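Local coordinates for protein histidyl-trna synthetase (Thermus thermophilus, PDB 1H4V) that catalyses the ATP-dependent attachment of L-histidine to tRNA(His), releasing AMP and diphosphate, and works as a homodimeric class II aminoacyl-tRNA synthetase, at residues E135-A141 / H236-V240; Y175-L179 / N201-L206. All coordinates share one frame; numbering follows the deposited sequence.

Interaction 1: E135-A141 / H236-V240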
ATOM      1  N   GLU A 135     -26.823 -13.444   7.535  1.00 21.42           N
ATOM      2  CA  GLU A 135     -27.708 -13.491   6.377  1.00 21.37           C
ATOM      3  C   GLU A 135     -28.684 -12.308   6.400  1.00 20.77           C
ATOM      4  O   GLU A 135     -29.441 -12.091   5.451  1.00 21.49           O
ATOM      5  CB  GLU A 135     -28.495 -14.805   6.385  1.00 23.44           C
ATOM      6  CG  GLU A 135     -29.484 -14.929   5.248  1.00 34.68           C
ATOM      7  CD  GLU A 135     -28.803 -15.160   3.909  1.00 39.25           C
ATOM      8  OE1 GLU A 135     -29.370 -14.750   2.875  1.00 42.73           O
ATOM      9  OE2 GLU A 135     -27.708 -15.762   3.894  1.00 36.61           O
ATOM     10  N   ASN A 136     -28.660 -11.547   7.492  1.00 19.87           N
ATOM     11  CA  ASN A 136     -29.545 -10.395   7.663  1.00 19.33           C
ATOM     12  C   ASN A 136     -29.527  -9.424   6.477  1.00 18.92           C
ATOM     13  O   ASN A 136     -28.478  -8.920   6.098  1.00 17.97           O
ATOM     14  CB  ASN A 136     -29.177  -9.646   8.944  1.00 18.11           C
ATOM     15  CG  ASN A 136     -30.297  -8.755   9.425  1.00 21.73           C
ATOM     16  OD1 ASN A 136     -30.767  -7.885   8.697  1.00 20.05           O
ATOM     17  ND2 ASN A 136     -30.747  -8.980  10.659  1.00 22.74           N
ATOM     18  N   PRO A 137     -30.701  -9.155   5.877  1.00 20.23           N
ATOM     19  CA  PRO A 137     -30.829  -8.248   4.729  1.00 19.38           C
ATOM     20  C   PRO A 137     -30.373  -6.816   4.990  1.00 20.78           C
ATOM     21  O   PRO A 137     -30.138  -6.041   4.054  1.00 22.14           O
ATOM     22  CB  PRO A 137     -32.314  -8.349   4.366  1.00 19.64           C
ATOM     23  CG  PRO A 137     -32.957  -8.726   5.652  1.00 19.29           C
ATOM     24  CD  PRO A 137     -32.009  -9.733   6.231  1.00 17.34           C
ATOM     25  N   ILE A 138     -30.256  -6.458   6.262  1.00 19.38           N
ATOM     26  CA  ILE A 138     -29.779  -5.132   6.603  1.00 17.46           C
ATOM     27  C   ILE A 138     -28.341  -4.996   6.083  1.00 16.03           C
ATOM     28  O   ILE A 138     -27.949  -3.944   5.598  1.00 18.64           O
ATOM     29  CB  ILE A 138     -29.823  -4.898   8.144  1.00 16.65           C
ATOM     30  CG1 ILE A 138     -31.255  -4.551   8.565  1.00 17.71           C
ATOM     31  CG2 ILE A 138     -28.863  -3.789   8.549  1.00 12.13           C
ATOM     32  CD1 ILE A 138     -31.484  -4.508  10.076  1.00 16.29           C
ATOM     33  N   LEU A 139     -27.567  -6.072   6.155  1.00 14.10           N
ATOM     34  CA  LEU A 139     -26.186  -6.026   5.699  1.00 15.53           C
ATOM     35  C   LEU A 139     -26.050  -5.812   4.199  1.00 18.37           C
ATOM     36  O   LEU A 139     -25.086  -5.187   3.745  1.00 18.37           O
ATOM     37  CB  LEU A 139     -25.457  -7.298   6.117  1.00 12.90           C
ATOM     38  CG  LEU A 139     -25.495  -7.448   7.633  1.00 16.92           C
ATOM     39  CD1 LEU A 139     -24.981  -8.803   8.029  1.00 20.71           C
ATOM     40  CD2 LEU A 139     -24.676  -6.333   8.277  1.00 16.97           C
ATOM     41  N   ASP A 140     -27.010  -6.321   3.429  1.00 19.17           N
ATOM     42  CA  ASP A 140     -26.985  -6.155   1.977  1.00 20.52           C
ATOM     43  C   ASP A 140     -27.243  -4.692   1.636  1.00 19.31           C
ATOM     44  O   ASP A 140     -26.552  -4.101   0.813  1.00 19.01           O
ATOM     45  CB  ASP A 140     -28.050  -7.033   1.314  1.00 22.76           C
ATOM     46  CG  ASP A 140     -27.940  -8.485   1.724  1.00 28.11           C
ATOM     47  OD1 ASP A 140     -28.028  -9.364   0.841  1.00 31.38           O
ATOM     48  OD2 ASP A 140     -27.774  -8.752   2.933  1.00 30.74           O
ATOM     49  N   ALA A 141     -28.240  -4.104   2.285  1.00 20.06           N
ATOM     50  CA  ALA A 141     -28.560  -2.707   2.042  1.00 18.98           C
ATOM     51  C   ALA A 141     -27.375  -1.834   2.465  1.00 18.57           C
ATOM     52  O   ALA A 141     -27.076  -0.823   1.825  1.00 19.31           O
ATOM     53  CB  ALA A 141     -29.821  -2.312   2.816  1.00 13.48           C
ATOM     54  N   HIS A 236     -36.332 -11.693   0.827  1.00 28.19           N
ATOM     55  CA  HIS A 236     -35.050 -11.105   1.202  1.00 27.35           C
ATOM     56  C   HIS A 236     -34.775  -9.876   0.333  1.00 26.96           C
ATOM     57  O   HIS A 236     -34.350  -8.830   0.824  1.00 25.92           O
ATOM     58  CB  HIS A 236     -33.937 -12.143   1.037  1.00 27.75           C
ATOM     59  CG  HIS A 236     -32.629 -11.735   1.642  1.00 28.03           C
ATOM     60  ND1 HIS A 236     -31.727 -10.917   0.992  1.00 24.35           N
ATOM     61  CD2 HIS A 236     -32.074 -12.026   2.842  1.00 27.11           C
ATOM     62  CE1 HIS A 236     -30.674 -10.723   1.768  1.00 23.48           C
ATOM     63  NE2 HIS A 236     -30.859 -11.386   2.896  1.00 28.30           N
ATOM     64  N   LEU A 237     -35.043 -10.004  -0.962  1.00 26.14           N
ATOM     65  CA  LEU A 237     -34.839  -8.900  -1.880  1.00 25.34           C
ATOM     66  C   LEU A 237     -35.785  -7.754  -1.549  1.00 24.81           C
ATOM     67  O   LEU A 237     -35.414  -6.584  -1.666  1.00 24.40           O
ATOM     68  CB  LEU A 237     -35.058  -9.362  -3.325  1.00 24.22           C
ATOM     69  CG  LEU A 237     -34.964  -8.293  -4.421  1.00 28.29           C
ATOM     70  CD1 LEU A 237     -33.619  -7.561  -4.349  1.00 19.27           C
ATOM     71  CD2 LEU A 237     -35.154  -8.967  -5.782  1.00 27.59           C
ATOM     72  N   LYS A 238     -37.008  -8.079  -1.138  1.00 24.47           N
ATOM     73  CA  LYS A 238     -37.961  -7.030  -0.799  1.00 25.57           C
ATOM     74  C   LYS A 238     -37.463  -6.268   0.423  1.00 24.41           C
ATOM     75  O   LYS A 238     -37.592  -5.051   0.493  1.00 24.58           O
ATOM     76  CB  LYS A 238     -39.350  -7.614  -0.542  1.00 29.17           C
ATOM     77  N   GLU A 239     -36.880  -6.981   1.381  1.00 25.51           N
ATOM     78  CA  GLU A 239     -36.331  -6.343   2.579  1.00 27.17           C
ATOM     79  C   GLU A 239     -35.212  -5.370   2.171  1.00 26.60           C
ATOM     80  O   GLU A 239     -35.181  -4.216   2.618  1.00 26.55           O
ATOM     81  CB  GLU A 239     -35.766  -7.401   3.533  1.00 30.40           C
ATOM     82  CG  GLU A 239     -36.811  -8.280   4.199  1.00 39.68           C
ATOM     83  CD  GLU A 239     -37.559  -7.558   5.311  1.00 48.66           C
ATOM     84  OE1 GLU A 239     -36.924  -7.221   6.335  1.00 53.03           O
ATOM     85  OE2 GLU A 239     -38.778  -7.323   5.164  1.00 54.06           O
ATOM     86  N   VAL A 240     -34.299  -5.836   1.322  1.00 24.00           N
ATOM     87  CA  VAL A 240     -33.201  -4.993   0.870  1.00 24.07           C
ATOM     88  C   VAL A 240     -33.745  -3.733   0.196  1.00 23.77           C
ATOM     89  O   VAL A 240     -33.263  -2.624   0.446  1.00 22.73           O
ATOM     90  CB  VAL A 240     -32.286  -5.732  -0.131  1.00 24.39           C
ATOM     91  CG1 VAL A 240     -31.129  -4.831  -0.542  1.00 22.70           C
ATOM     92  CG2 VAL A 240     -31.763  -7.013   0.492  1.00 25.53           C
TER

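Interaction 2: Y175-L179 / N201-L206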
ATOM      1  N   TYR A 175     -33.539 -22.621 -12.743  1.00 28.99           N
ATOM      2  CA  TYR A 175     -33.187 -21.719 -13.828  1.00 28.89           C
ATOM      3  C   TYR A 175     -32.235 -22.391 -14.815  1.00 28.77           C
ATOM      4  O   TYR A 175     -32.388 -22.252 -16.027  1.00 28.14           O
ATOM      5  CB  TYR A 175     -32.550 -20.444 -13.273  1.00 26.92           C
ATOM      6  CG  TYR A 175     -32.306 -19.383 -14.314  1.00 24.58           C
ATOM      7  CD1 TYR A 175     -33.371 -18.812 -15.020  1.00 25.67           C
ATOM      8  CD2 TYR A 175     -31.019 -18.930 -14.583  1.00 22.72           C
ATOM      9  CE1 TYR A 175     -33.153 -17.807 -15.968  1.00 19.35           C
ATOM     10  CE2 TYR A 175     -30.791 -17.934 -15.527  1.00 22.71           C
ATOM     11  CZ  TYR A 175     -31.863 -17.378 -16.212  1.00 20.65           C
ATOM     12  OH  TYR A 175     -31.639 -16.390 -17.136  1.00 22.17           O
ATOM     13  N   ASN A 176     -31.251 -23.120 -14.293  1.00 29.86           N
ATOM     14  CA  ASN A 176     -30.298 -23.815 -15.147  1.00 29.75           C
ATOM     15  C   ASN A 176     -31.005 -24.849 -16.019  1.00 29.16           C
ATOM     16  O   ASN A 176     -30.649 -25.032 -17.180  1.00 29.12           O
ATOM     17  CB  ASN A 176     -29.203 -24.488 -14.309  1.00 30.20           C
ATOM     18  CG  ASN A 176     -28.032 -23.555 -14.027  1.00 34.54           C
ATOM     19  OD1 ASN A 176     -27.458 -22.969 -14.947  1.00 32.18           O
ATOM     20  ND2 ASN A 176     -27.671 -23.416 -12.754  1.00 38.27           N
ATOM     21  N   ALA A 177     -32.007 -25.521 -15.464  1.00 28.29           N
ATOM     22  CA  ALA A 177     -32.747 -26.509 -16.237  1.00 29.19           C
ATOM     23  C   ALA A 177     -33.418 -25.745 -17.375  1.00 30.36           C
ATOM     24  O   ALA A 177     -33.291 -26.100 -18.548  1.00 32.02           O
ATOM     25  CB  ALA A 177     -33.790 -27.185 -15.369  1.00 27.78           C
ATOM     26  N   TYR A 178     -34.127 -24.682 -17.014  1.00 29.24           N
ATOM     27  CA  TYR A 178     -34.800 -23.845 -17.986  1.00 28.01           C
ATOM     28  C   TYR A 178     -33.819 -23.409 -19.064  1.00 28.60           C
ATOM     29  O   TYR A 178     -34.135 -23.444 -20.254  1.00 27.15           O
ATOM     30  CB  TYR A 178     -35.387 -22.614 -17.299  1.00 27.79           C
ATOM     31  CG  TYR A 178     -35.703 -21.488 -18.251  1.00 27.97           C
ATOM     32  CD1 TYR A 178     -36.750 -21.589 -19.165  1.00 29.01           C
ATOM     33  CD2 TYR A 178     -34.937 -20.330 -18.252  1.00 26.35           C
ATOM     34  CE1 TYR A 178     -37.024 -20.553 -20.058  1.00 27.94           C
ATOM     35  CE2 TYR A 178     -35.199 -19.298 -19.136  1.00 27.68           C
ATOM     36  CZ  TYR A 178     -36.244 -19.411 -20.036  1.00 28.86           C
ATOM     37  OH  TYR A 178     -36.508 -18.370 -20.897  1.00 31.31           O
ATOM     38  N   LEU A 179     -32.629 -22.990 -18.648  1.00 29.83           N
ATOM     39  CA  LEU A 179     -31.623 -22.560 -19.607  1.00 31.61           C
ATOM     40  C   LEU A 179     -31.222 -23.691 -20.538  1.00 32.91           C
ATOM     41  O   LEU A 179     -30.931 -23.456 -21.708  1.00 32.33           O
ATOM     42  CB  LEU A 179     -30.384 -22.022 -18.897  1.00 32.23           C
ATOM     43  CG  LEU A 179     -30.515 -20.621 -18.305  1.00 32.14           C
ATOM     44  CD1 LEU A 179     -29.195 -20.213 -17.657  1.00 30.21           C
ATOM     45  CD2 LEU A 179     -30.895 -19.642 -19.408  1.00 31.66           C
ATOM     46  N   ASN A 201     -22.745 -25.985 -16.157  1.00 49.72           N
ATOM     47  CA  ASN A 201     -23.312 -24.806 -15.502  1.00 46.83           C
ATOM     48  C   ASN A 201     -23.863 -23.823 -16.536  1.00 45.18           C
ATOM     49  O   ASN A 201     -23.176 -22.885 -16.945  1.00 43.81           O
ATOM     50  CB  ASN A 201     -22.237 -24.115 -14.657  1.00 49.00           C
ATOM     51  CG  ASN A 201     -22.793 -22.980 -13.811  1.00 52.70           C
ATOM     52  OD1 ASN A 201     -22.040 -22.243 -13.165  1.00 51.61           O
ATOM     53  ND2 ASN A 201     -24.117 -22.838 -13.801  1.00 54.18           N
ATOM     54  N   PRO A 202     -25.115 -24.031 -16.978  1.00 43.97           N
ATOM     55  CA  PRO A 202     -25.747 -23.153 -17.971  1.00 43.31           C
ATOM     56  C   PRO A 202     -25.692 -21.656 -17.663  1.00 42.97           C
ATOM     57  O   PRO A 202     -25.459 -20.846 -18.561  1.00 43.50           O
ATOM     58  CB  PRO A 202     -27.172 -23.686 -18.036  1.00 41.77           C
ATOM     59  CG  PRO A 202     -26.961 -25.159 -17.843  1.00 41.17           C
ATOM     60  CD  PRO A 202     -25.977 -25.193 -16.689  1.00 41.63           C
ATOM     61  N   MET A 203     -25.901 -21.284 -16.403  1.00 42.50           N
ATOM     62  CA  MET A 203     -25.862 -19.874 -16.023  1.00 42.75           C
ATOM     63  C   MET A 203     -24.545 -19.171 -16.340  1.00 42.38           C
ATOM     64  O   MET A 203     -24.498 -17.943 -16.442  1.00 40.47           O
ATOM     65  CB  MET A 203     -26.169 -19.713 -14.539  1.00 44.13           C
ATOM     66  CG  MET A 203     -27.637 -19.835 -14.205  1.00 47.38           C
ATOM     67  SD  MET A 203     -27.997 -19.007 -12.662  1.00 50.25           S
ATOM     68  CE  MET A 203     -27.642 -20.314 -11.513  1.00 51.83           C
ATOM     69  N   ARG A 204     -23.472 -19.942 -16.481  1.00 42.78           N
ATOM     70  CA  ARG A 204     -22.174 -19.364 -16.804  1.00 43.94           C
ATOM     71  C   ARG A 204     -22.189 -18.807 -18.230  1.00 43.23           C
ATOM     72  O   ARG A 204     -21.427 -17.897 -18.559  1.00 43.18           O
ATOM     73  CB  ARG A 204     -21.065 -20.415 -16.653  1.00 46.34           C
ATOM     74  N   ILE A 205     -23.065 -19.344 -19.072  1.00 42.08           N
ATOM     75  CA  ILE A 205     -23.158 -18.876 -20.449  1.00 43.86           C
ATOM     76  C   ILE A 205     -23.621 -17.419 -20.496  1.00 44.47           C
ATOM     77  O   ILE A 205     -23.309 -16.694 -21.438  1.00 44.50           O
ATOM     78  CB  ILE A 205     -24.136 -19.745 -21.282  1.00 44.34           C
ATOM     79  CG1 ILE A 205     -23.639 -21.193 -21.330  1.00 43.20           C
ATOM     80  CG2 ILE A 205     -24.248 -19.194 -22.699  1.00 40.67           C
ATOM     81  CD1 ILE A 205     -24.539 -22.130 -22.120  1.00 44.12           C
ATOM     82  N   LEU A 206     -24.357 -16.993 -19.475  1.00 45.54           N
ATOM     83  CA  LEU A 206     -24.852 -15.620 -19.417  1.00 46.71           C
ATOM     84  C   LEU A 206     -23.758 -14.663 -18.955  1.00 48.60           C
ATOM     85  O   LEU A 206     -23.911 -13.447 -19.048  1.00 48.22           O
ATOM     86  CB  LEU A 206     -26.048 -15.524 -18.466  1.00 45.05           C
ATOM     87  CG  LEU A 206     -27.231 -16.466 -18.706  1.00 41.48           C
ATOM     88  CD1 LEU A 206     -28.277 -16.222 -17.646  1.00 41.00           C
ATOM     89  CD2 LEU A 206     -27.813 -16.246 -20.091  1.00 40.40           C
TER

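Interaction 1: E135-A141 / H236-V240
His236 gives the one hydrogen bond between 135-141 and 236-240. Its NE2 donates to the backbone carbonyl of Glu135, NE2 to O 3.0 Å, with the N-H fairly straight at 156° and the oxygen practically in the ring plane. CG stands opposite the backbone N (chi1 -169°), which carries the imidazole off its own helix and across to the loop residue two places before helix 137-153.

At the same ring's edge Asp140 brings OD1 to 3.1 Å from CE1 of His236. The carboxylate is turned 63° from the ring, and it is held from outside the pair: OD1 bonds to Thr267 and OD2 makes a salt bridge with Arg287. The C-H of CE1 thus meets a carboxylate whose charge is shared with that arginine. Glu135 also reaches the ring, but its OE1 is engaged by Arg266.

These contacts seat the start of helix 137-153 against the middle of helix 231-246 in the class II catalytic domain; where they meet, the local axes of 137-141 and 236-240 come within 8.8 Å. Asn136 is the N-cap of the first helix, its OD1 accepting from Ile138 N at 2.9 Å.

The apolar part centres on Pro137. Its CB lies over one face of His236 as a CH-pi contact, 3.9 Å from the ring centroid, and also touches CB of Glu239 at 3.7 Å. With alanine at His236, the Glu135 carbonyl would probably lose this donor and Pro137 CB its aromatic partner. Further along, CG2 of Val240 packs on CB of Asp140 at 3.8 Å, and CG1 faces Ala141.

Interaction 2: Y175-L179 / N201-L206
Met203 runs its side chain between Tyr175 and Asn176, and its own backbone N donates to Asn176 OD1 at 2.7 Å. That bond is somewhat bent at the hydrogen (142°), with the donor nearly in line with the amide C=O. From there CB lies beside the same OD1. CG touches it too, meets the edge of the Tyr175 ring at CD2, 3.5 Å away, and packs against Leu179 CD1. SD sits at that edge as well, 4.9 Å from the ring centroid, a Met-aromatic contact made at the ring's edge rather than over its face. The chain then bends at chi3 (-87°), and this turn brings CE back to ND2 of Asn176 at 3.3 Å.

Beside the methionine, Pro202 sets CB against CB of Leu179 at 3.7 Å, while Leu206 pushes CD1 to the Tyr175 edge, 3.7 Å from CE2. The Tyr175 hydroxyl is hydrogen-bonded to the carbonyl of Arg223, and Phe228 meets its ring edge-to-face.

The contact thus lays one side of helix 169-183 on the connection between helices 192-200 and 211-220, whose Ile205 packs back on helix 192-200, within a mostly helical part of the chain that has no strand.

Along the chain the order is 135-141, 175-179, 201-206, 236-240, so both halves of interaction 2 fall between those of interaction 1. Their centres are 25 Å apart and the nearest atoms about 14 Å, with no touch. Interaction 1 joins helices 137-153 and 231-246, both in the catalytic regions, and its first segment also packs against the second subunit. Interaction 2 belongs to the mostly helical insertion between the two catalytic regions, where no other chain of the assembly reaches its segments. The first thus helps to join the two catalytic parts that flank this insertion, while the second packs helix 169-183 on the connection between helices 192-200 and 211-220.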